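PDB 6CGK: effector protein Lem4 (lpg1101) from Legionella pneumophila subsp. pneumophila, which is a membrane-associated protein tyrosine phosphatase, of which this chain is the magnesium-binding haloacid dehalogenase (HAD) domain. Local coordinates for residues N82-Q87 with K193-N198; Y100-L105 with I115-R120. The protein carries 1 engineered substitution. All blocks are in the same frame, centred on the assembly; numbering follows the deposited sequence.

Interaction 1 of 2, residues N82-Q87 with K193-N198; sequences NKLHPQ and KEILTN
L84 and L196 mark the nearest approach of the two backbones, 9.5 Å from CA to CA, where a type I turn from N82 to H85 faces the C-terminal part of helix 188-198. The turn is closed by a backbone hydrogen bond from H85 N to N82 O. Such a contact illustrates how a single leucine at a turn can meet the flank of a distant helix. L84 leaves the backbone heading for the helix; CG lies anti to the carbonyl carbon (chi1 -57°), and CD1, continuing the chain in an extended line (chi2 177°), is the one atom that meets both partners. It lies 3.9 Å from CG2 of I195, the methyl branch rather than the longer arm, and 4.2 Å from CD2 of L196, whose side chain runs at about a right angle to that of L84. L196 starts out across the line between the segments, and it is the far end of its side chain that closes on the leucine of the turn. The interaction is purely van der Waals, and the interface is small, 95 Å² in all. I195 also packs on F77 and V81 of helix 72-82, and L84 on Y206 of helix 200-206, so the contact joins the connection between helix 72-82 and strand 89-93 to two C-terminal helices.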
loop_
_atom_site.group_PDB
_atom_site.type_symbol
_atom_site.label_atom_id
_atom_site.label_comp_id
_atom_site.label_asym_id
_atom_site.label_seq_id
_atom_site.Cartn_x
_atom_site.Cartn_y
_atom_site.Cartn_z
ATOM N N ASN A 82 3.700 -9.103 5.537
ATOM C CA ASN A 82 2.734 -9.341 6.614
ATOM C C ASN A 82 3.329 -10.210 7.712
ATOM O O ASN A 82 3.022 -10.029 8.902
ATOM C CB ASN A 82 1.479 -10.031 6.064
ATOM C CG ASN A 82 0.418 -9.054 5.573
ATOM O OD1 ASN A 82 0.405 -7.859 5.913
ATOM N ND2 ASN A 82 -0.494 -9.570 4.743
ATOM N N LYS A 83 4.156 -11.190 7.339
ATOM C CA LYS A 83 4.727 -12.075 8.350
ATOM C C LYS A 83 5.768 -11.357 9.208
ATOM O O LYS A 83 6.076 -11.836 10.301
ATOM C CB LYS A 83 5.342 -13.324 7.701
ATOM C CG LYS A 83 4.331 -14.240 6.952
ATOM C CD LYS A 83 5.041 -15.317 6.097
ATOM C CE LYS A 83 4.096 -16.328 5.443
ATOM N NZ LYS A 83 3.569 -15.849 4.112
ATOM N N LEU A 84 6.303 -10.224 8.743
ATOM C CA LEU A 84 7.242 -9.451 9.548
ATOM C C LEU A 84 6.548 -8.523 10.530
ATOM O O LEU A 84 7.235 -7.807 11.263
ATOM C CB LEU A 84 8.164 -8.619 8.657
ATOM C CG LEU A 84 8.984 -9.363 7.603
ATOM C CD1 LEU A 84 9.757 -8.327 6.790
ATOM C CD2 LEU A 84 9.919 -10.374 8.255
ATOM N N HIS A 85 5.222 -8.488 10.532
ATOM C CA HIS A 85 4.507 -7.673 11.504
ATOM C C HIS A 85 4.774 -8.212 12.907
ATOM O O HIS A 85 4.810 -9.433 13.103
ATOM C CB HIS A 85 3.010 -7.710 11.190
ATOM C CG HIS A 85 2.181 -6.786 12.028
ATOM N ND1 HIS A 85 1.665 -7.156 13.251
ATOM C CD2 HIS A 85 1.754 -5.518 11.805
ATOM C CE1 HIS A 85 0.961 -6.155 13.749
ATOM N NE2 HIS A 85 1.011 -5.146 12.898
ATOM N N PRO A 86 4.955 -7.339 13.920
ATOM C CA PRO A 86 4.867 -5.877 13.931
ATOM C C PRO A 86 6.192 -5.154 13.716
ATOM O O PRO A 86 6.204 -3.924 13.845
ATOM C CB PRO A 86 4.333 -5.585 15.334
ATOM C CG PRO A 86 4.976 -6.642 16.175
ATOM C CD PRO A 86 5.098 -7.879 15.286
ATOM N N GLN A 87 7.275 -5.875 13.399
ATOM C CA GLN A 87 8.556 -5.190 13.206
ATOM C C GLN A 87 8.516 -4.240 12.010
ATOM O O GLN A 87 9.247 -3.238 11.986
ATOM C CB GLN A 87 9.689 -6.204 13.037
ATOM C CG GLN A 87 10.346 -6.648 14.339
ATOM C CD GLN A 87 9.648 -7.822 14.985
ATOM O OE1 GLN A 87 8.806 -8.479 14.372
ATOM N NE2 GLN A 87 10.006 -8.106 16.233
ATOM N N LYS A 193 14.525 -7.857 0.100
ATOM C CA LYS A 193 15.902 -7.895 0.560
ATOM C C LYS A 193 16.274 -6.583 1.246
ATOM O O LYS A 193 16.964 -6.587 2.271
ATOM C CB LYS A 193 16.834 -8.203 -0.613
ATOM C CG LYS A 193 18.294 -8.233 -0.227
ATOM C CD LYS A 193 19.180 -8.436 -1.430
ATOM C CE LYS A 193 18.899 -9.754 -2.114
ATOM N NZ LYS A 193 20.141 -10.211 -2.791
ATOM N N GLU A 194 15.790 -5.452 0.716
ATOM C CA GLU A 194 16.099 -4.152 1.313
ATOM C C GLU A 194 15.515 -4.029 2.719
ATOM O O GLU A 194 16.176 -3.511 3.628
ATOM C CB GLU A 194 15.579 -3.013 0.424
ATOM C CG GLU A 194 16.238 -2.882 -0.960
ATOM C CD GLU A 194 15.709 -1.681 -1.770
ATOM O OE1 GLU A 194 14.601 -1.171 -1.460
ATOM O OE2 GLU A 194 16.404 -1.251 -2.721
ATOM N N ILE A 195 14.276 -4.485 2.921
ATOM C CA ILE A 195 13.719 -4.500 4.274
ATOM C C ILE A 195 14.626 -5.294 5.207
ATOM O O ILE A 195 15.073 -4.796 6.246
ATOM C CB ILE A 195 12.295 -5.074 4.277
ATOM C CG1 ILE A 195 11.342 -4.163 3.514
ATOM C CG2 ILE A 195 11.821 -5.263 5.703
ATOM C CD1 ILE A 195 9.988 -4.819 3.236
ATOM N N LEU A 196 14.914 -6.548 4.850
ATOM C CA LEU A 196 15.682 -7.410 5.745
ATOM C C LEU A 196 17.083 -6.860 5.987
ATOM O O LEU A 196 17.634 -7.003 7.087
ATOM C CB LEU A 196 15.772 -8.826 5.170
ATOM C CG LEU A 196 14.483 -9.638 5.066
ATOM C CD1 LEU A 196 14.821 -11.074 4.684
ATOM C CD2 LEU A 196 13.724 -9.605 6.376
ATOM N N THR A 197 17.685 -6.257 4.958
ATOM C CA THR A 197 19.027 -5.687 5.097
ATOM C C THR A 197 19.051 -4.471 6.015
ATOM O O THR A 197 20.087 -4.178 6.613
ATOM C CB THR A 197 19.588 -5.293 3.725
ATOM O OG1 THR A 197 19.621 -6.441 2.864
ATOM C CG2 THR A 197 20.990 -4.744 3.870
ATOM N N ASN A 198 17.940 -3.747 6.140
ATOM C CA ASN A 198 17.914 -2.508 6.903
ATOM C C ASN A 198 17.115 -2.587 8.200
ATOM O O ASN A 198 17.045 -1.590 8.918
ATOM C CB ASN A 198 17.354 -1.369 6.042
ATOM C CG ASN A 198 18.263 -1.014 4.886
ATOM O OD1 ASN A 198 19.179 -0.214 5.029
ATOM N ND2 ASN A 198 18.011 -1.608 3.731
#

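Interaction 2 of 2, residues Y100-L105 with I115-R120; sequences YIKALL and IIIYPR
The beta-alpha-beta unit of strand 89-93, helix 98-107 and strand 116-118, part of the Rossmann-like sheet of the HAD superfamily, is closed here by its helix packing on its second strand. The two run broadly antiparallel: the axes of helix 100-105 and strand 116-118 come within 10.6 Å, at 141°. I117 carries the strand's side of the contact. Its side chain sets off toward the helix with CG1 anti to the carbonyl carbon, and the extended second torsion (chi2 170°) carries CD1 on among three helical side chains. That methyl lies 3.8 Å from I101 CG2, 4.0 Å from K102 CG and 4.4 Å from L105 CD1. The two isoleucines pass alongside in opposite directions, each offering its terminal methyl to the other's branch, so that I101 CD1 comes to 4.1 Å from I117 CG2. K102 contributes the aliphatic start of its chain, which crosses I117 at a slant; beyond CG it is extended, and its amino group makes a salt bridge with E98. The side chain of I101 is about 6 Å from that of D25, a magnesium ligand, and about 6 Å from a phosphate bound in the active site. No hydrogen bond joins helix and strand. Their adhesion is therefore a matter of hydrocarbon, with isoleucine methyls laid alongside one another and K102 giving its CG methylene while its ammonium pairs within its own helix.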
loop_
_atom_site.group_PDB
_atom_site.type_symbol
_atom_site.label_atom_id
_atom_site.label_comp_id
_atom_site.label_asym_id
_atom_site.label_seq_id
_atom_site.Cartn_x
_atom_site.Cartn_y
_atom_site.Cartn_z
ATOM N N TYR A 100 -12.665 -1.010 -2.647
ATOM C CA TYR A 100 -12.056 -1.656 -3.810
ATOM C C TYR A 100 -10.713 -2.258 -3.417
ATOM O O TYR A 100 -10.379 -3.387 -3.811
ATOM C CB TYR A 100 -11.886 -0.640 -4.934
ATOM C CG TYR A 100 -11.310 -1.185 -6.221
ATOM C CD1 TYR A 100 -12.097 -1.973 -7.075
ATOM C CD2 TYR A 100 -9.988 -0.903 -6.590
ATOM C CE1 TYR A 100 -11.580 -2.455 -8.276
ATOM C CE2 TYR A 100 -9.462 -1.369 -7.783
ATOM C CZ TYR A 100 -10.270 -2.154 -8.627
ATOM O OH TYR A 100 -9.779 -2.616 -9.832
ATOM N N ILE A 101 -9.925 -1.499 -2.655
ATOM C CA ILE A 101 -8.641 -2.001 -2.179
ATOM C C ILE A 101 -8.839 -3.249 -1.340
ATOM O O ILE A 101 -8.178 -4.264 -1.569
ATOM C CB ILE A 101 -7.885 -0.897 -1.425
ATOM C CG1 ILE A 101 -7.579 0.228 -2.409
ATOM C CG2 ILE A 101 -6.636 -1.524 -0.711
ATOM C CD1 ILE A 101 -7.029 1.554 -1.729
ATOM N N LYS A 102 -9.751 -3.206 -0.357
ATOM C CA LYS A 102 -9.991 -4.399 0.465
ATOM C C LYS A 102 -10.460 -5.571 -0.378
ATOM O O LYS A 102 -10.067 -6.719 -0.135
ATOM C CB LYS A 102 -11.029 -4.118 1.560
ATOM C CG LYS A 102 -10.525 -3.151 2.646
ATOM C CD LYS A 102 -11.582 -2.947 3.721
ATOM C CE LYS A 102 -11.062 -2.137 4.897
ATOM N NZ LYS A 102 -12.186 -1.900 5.845
ATOM N N ALA A 103 -11.342 -5.309 -1.356
ATOM C CA ALA A 103 -11.837 -6.388 -2.190
ATOM C C ALA A 103 -10.696 -7.082 -2.917
ATOM O O ALA A 103 -10.638 -8.311 -2.982
ATOM C CB ALA A 103 -12.866 -5.829 -3.204
ATOM N N LEU A 104 -9.806 -6.310 -3.541
ATOM C CA LEU A 104 -8.741 -6.957 -4.316
ATOM C C LEU A 104 -7.800 -7.738 -3.397
ATOM O O LEU A 104 -7.399 -8.861 -3.723
ATOM C CB LEU A 104 -7.944 -5.917 -5.118
ATOM C CG LEU A 104 -8.541 -5.783 -6.539
ATOM C CD1 LEU A 104 -10.002 -5.385 -6.491
ATOM C CD2 LEU A 104 -7.742 -4.787 -7.368
ATOM N N LEU A 105 -7.431 -7.162 -2.257
ATOM C CA LEU A 105 -6.659 -7.939 -1.278
ATOM C C LEU A 105 -7.376 -9.243 -0.921
ATOM O O LEU A 105 -6.760 -10.322 -0.870
ATOM C CB LEU A 105 -6.420 -7.087 -0.042
ATOM C CG LEU A 105 -5.548 -5.843 -0.303
ATOM C CD1 LEU A 105 -5.570 -4.874 0.901
ATOM C CD2 LEU A 105 -4.111 -6.243 -0.658
ATOM N N ILE A 115 -2.796 -4.074 7.833
ATOM C CA ILE A 115 -2.411 -3.056 6.860
ATOM C C ILE A 115 -3.277 -1.829 7.079
ATOM O O ILE A 115 -4.512 -1.930 7.153
ATOM C CB ILE A 115 -2.571 -3.592 5.424
ATOM C CG1 ILE A 115 -1.632 -4.775 5.204
ATOM C CG2 ILE A 115 -2.342 -2.444 4.391
ATOM C CD1 ILE A 115 -1.849 -5.491 3.852
ATOM N N ILE A 116 -2.637 -0.655 7.156
ATOM C CA ILE A 116 -3.350 0.610 7.253
ATOM C C ILE A 116 -3.613 1.138 5.851
ATOM O O ILE A 116 -2.698 1.212 5.023
ATOM C CB ILE A 116 -2.540 1.624 8.076
ATOM C CG1 ILE A 116 -2.378 1.113 9.505
ATOM C CG2 ILE A 116 -3.223 2.998 8.029
ATOM C CD1 ILE A 116 -1.807 2.136 10.420
ATOM N N ILE A 117 -4.864 1.485 5.575
ATOM C CA ILE A 117 -5.272 1.968 4.261
ATOM C C ILE A 117 -5.733 3.412 4.411
ATOM O O ILE A 117 -6.683 3.693 5.155
ATOM C CB ILE A 117 -6.387 1.103 3.650
ATOM C CG1 ILE A 117 -5.901 -0.331 3.438
ATOM C CG2 ILE A 117 -6.870 1.751 2.347
ATOM C CD1 ILE A 117 -7.050 -1.289 3.064
ATOM N N TYR A 118 -5.076 4.319 3.687
ATOM C CA TYR A 118 -5.503 5.722 3.615
ATOM C C TYR A 118 -6.065 5.956 2.228
ATOM O O TYR A 118 -5.297 6.111 1.261
ATOM C CB TYR A 118 -4.345 6.682 3.892
ATOM C CG TYR A 118 -3.867 6.635 5.316
ATOM C CD1 TYR A 118 -4.732 6.882 6.380
ATOM C CD2 TYR A 118 -2.544 6.349 5.594
ATOM C CE1 TYR A 118 -4.243 6.850 7.742
ATOM C CE2 TYR A 118 -2.064 6.341 6.916
ATOM C CZ TYR A 118 -2.920 6.583 7.969
ATOM O OH TYR A 118 -2.411 6.545 9.277
ATOM N N PRO A 119 -7.388 5.960 2.078
ATOM C CA PRO A 119 -8.008 5.907 0.746
ATOM C C PRO A 119 -8.721 7.197 0.365
ATOM O O PRO A 119 -8.654 8.189 1.111
ATOM C CB PRO A 119 -9.009 4.764 0.908
ATOM C CG PRO A 119 -9.580 5.072 2.318
ATOM C CD PRO A 119 -8.364 5.642 3.135
ATOM N N ARG A 120 -9.423 7.220 -0.772
ATOM C CA ARG A 120 -10.225 8.394 -1.050
ATOM C C ARG A 120 -11.367 8.481 -0.040
ATOM O O ARG A 120 -11.680 7.510 0.667
ATOM C CB ARG A 120 -10.761 8.370 -2.490
ATOM C CG ARG A 120 -12.090 7.700 -2.639
ATOM C CD ARG A 120 -12.719 7.928 -4.067
ATOM N NE ARG A 120 -13.151 9.290 -4.382
ATOM C CZ ARG A 120 -14.365 9.790 -4.131
ATOM N NH1 ARG A 120 -14.659 11.035 -4.479
ATOM N NH2 ARG A 120 -15.291 9.056 -3.527
#

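How the interactions relate
Both contacts are apolar and have no hydrogen bond across them, yet their places differ. Interaction 2 joins near neighbours in sequence within one beta-alpha-beta unit, close to the phosphate and metal site; it lies nearer the chain's centre but is partly buried, I101 and L105 being buried, K102 and I117 partly exposed. Interaction 1 brings together segments more than a hundred residues apart, away from that site; more peripheral, it is still buried at L84 and I195. It encloses interaction 2 along the chain. The nested contact buries more surface, 211 against 95 Å², and adds one methylene of a lysine. Their centres are 21 Å apart, but the segments touch where N82 OD1 packs 3.8 Å from I115 CG1.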